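Long-range contact in aldehyde dehydrogenase (Listeria monocytogenes, PDB 3K9D), which probably oxidises an aldehyde or oxo group, passing the electrons to NAD or NADP: residues Leu414-Leu420 with Ser431-Gly435. Sequence-based numbering, arbitrary orientation.
Sequences LVPALTL and SDNIG
In the long loop between helix 403-407 and strand 440-447 of this aldehyde dehydrogenase fold, the side chain of Asn433 lies in a bend formed by Val415, Ala417 and Leu420. Asn433 ND2 donates to Val415 O at 2.8 Å. The acceptor lies close to the amide plane, and the N-H...O angle is 155°. With chi1 at -84°, CG stays beside the backbone N of Asn433, and the amide runs alongside the Leu420 side chain, both pointing the same way. Leu420 CD2 lies over the face of the Asn433 amide, 3.5 Å from Asn433 CG. Ala417 CB sits 3.7 Å from Asn433 CB. Val415 CG1 lies 3.5 Å from Asn433 O, and Val415 CB lies beside Asn433 CB.

The backbones meet at a single bridge between Leu420 and Asn433. Next to it, Ile434 N donates to Thr419 O at 3.1 Å, nearly straight at 171°. Beyond this bond, Thr419 CG2 meets Ile434 CG1 at 3.8 Å. A water donates to both Pro416 O and Ile434 O.

Thr419 OG1 takes no part in the apolar touch and hydrogen-bonds to Thr198 OG1, while Asp432 forms a salt bridge with Arg444 of the second subunit, so the loop also reaches the dimer interface. Arg396 NH2 bonds to Asn433 OD1, and Gly407 O takes a second bond from ND2. The buried Asn433 amide thus has partners at both its oxygen and its nitrogen. Three bonds fix its rotation. One joins the two segments; the other two link Asn433 to strand 396-399 and to the end of helix 403-407.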
# COMPACT_ATOMS: atom_id res chain seq x y z
N LEU A 414 14.53 13.08 -7.50
CA LEU A 414 13.44 12.31 -6.89
C LEU A 414 12.13 12.61 -7.60
O LEU A 414 12.01 13.63 -8.31
CB LEU A 414 13.30 12.62 -5.40
CG LEU A 414 14.39 12.23 -4.40
CD1 LEU A 414 13.96 12.61 -2.99
CD2 LEU A 414 14.73 10.73 -4.47
N VAL A 415 11.14 11.73 -7.43
CA VAL A 415 9.83 11.98 -8.01
C VAL A 415 9.27 13.29 -7.43
O VAL A 415 9.24 13.46 -6.21
CB VAL A 415 8.87 10.77 -7.82
CG1 VAL A 415 7.44 11.15 -8.22
CG2 VAL A 415 9.33 9.57 -8.67
N PRO A 416 8.89 14.25 -8.31
CA PRO A 416 8.32 15.52 -7.84
C PRO A 416 6.97 15.31 -7.17
O PRO A 416 6.02 14.85 -7.82
CB PRO A 416 8.15 16.34 -9.13
CG PRO A 416 8.88 15.62 -10.18
CD PRO A 416 8.97 14.19 -9.78
N ALA A 417 6.90 15.65 -5.88
CA ALA A 417 5.72 15.35 -5.06
C ALA A 417 5.62 16.22 -3.82
O ALA A 417 6.62 16.65 -3.25
CB ALA A 417 5.70 13.86 -4.66
N LEU A 418 4.38 16.43 -3.39
CA LEU A 418 4.13 17.11 -2.14
C LEU A 418 3.51 16.17 -1.10
O LEU A 418 3.21 16.58 0.02
CB LEU A 418 3.29 18.37 -2.38
CG LEU A 418 4.06 19.46 -3.15
CD1 LEU A 418 3.09 20.43 -3.80
CD2 LEU A 418 5.06 20.20 -2.29
N THR A 419 3.34 14.90 -1.49
CA THR A 419 3.03 13.81 -0.55
C THR A 419 4.22 12.86 -0.47
O THR A 419 4.50 12.10 -1.40
CB THR A 419 1.69 13.09 -0.89
OG1 THR A 419 0.62 14.02 -0.72
CG2 THR A 419 1.43 11.88 0.03
N LEU A 420 4.92 12.95 0.65
CA LEU A 420 6.17 12.27 0.85
C LEU A 420 5.91 11.14 1.84
O LEU A 420 5.74 11.39 3.04
CB LEU A 420 7.23 13.27 1.37
CG LEU A 420 7.39 14.59 0.58
CD1 LEU A 420 8.54 15.45 1.11
CD2 LEU A 420 7.62 14.34 -0.89
N SER A 431 6.91 4.43 1.00
CA SER A 431 8.04 5.32 1.23
C SER A 431 8.22 6.25 0.03
O SER A 431 9.18 7.03 -0.04
CB SER A 431 9.32 4.50 1.42
OG SER A 431 9.54 3.66 0.29
N ASP A 432 7.30 6.16 -0.93
CA ASP A 432 7.49 6.90 -2.17
C ASP A 432 7.16 8.38 -2.03
O ASP A 432 6.37 8.78 -1.17
CB ASP A 432 6.69 6.28 -3.32
CG ASP A 432 7.06 4.81 -3.57
OD1 ASP A 432 8.18 4.38 -3.21
OD2 ASP A 432 6.23 4.08 -4.14
N ASN A 433 7.82 9.18 -2.87
CA ASN A 433 7.28 10.48 -3.25
C ASN A 433 6.20 10.10 -4.23
O ASN A 433 6.48 9.58 -5.30
CB ASN A 433 8.34 11.31 -3.97
CG ASN A 433 9.27 12.05 -3.01
OD1 ASN A 433 9.56 11.59 -1.92
ND2 ASN A 433 9.75 13.21 -3.44
N ILE A 434 4.96 10.33 -3.86
CA ILE A 434 3.94 9.62 -4.60
C ILE A 434 3.42 10.36 -5.82
O ILE A 434 3.45 11.61 -5.89
CB ILE A 434 2.87 8.95 -3.70
CG1 ILE A 434 1.82 9.93 -3.22
CG2 ILE A 434 3.51 8.12 -2.60
CD1 ILE A 434 0.52 9.70 -3.94
N GLY A 435 3.05 9.56 -6.81
CA GLY A 435 2.59 10.04 -8.10
C GLY A 435 1.62 9.05 -8.70
O GLY A 435 1.03 8.25 -7.96
O HOH W 1 4.15 13.04 -8.31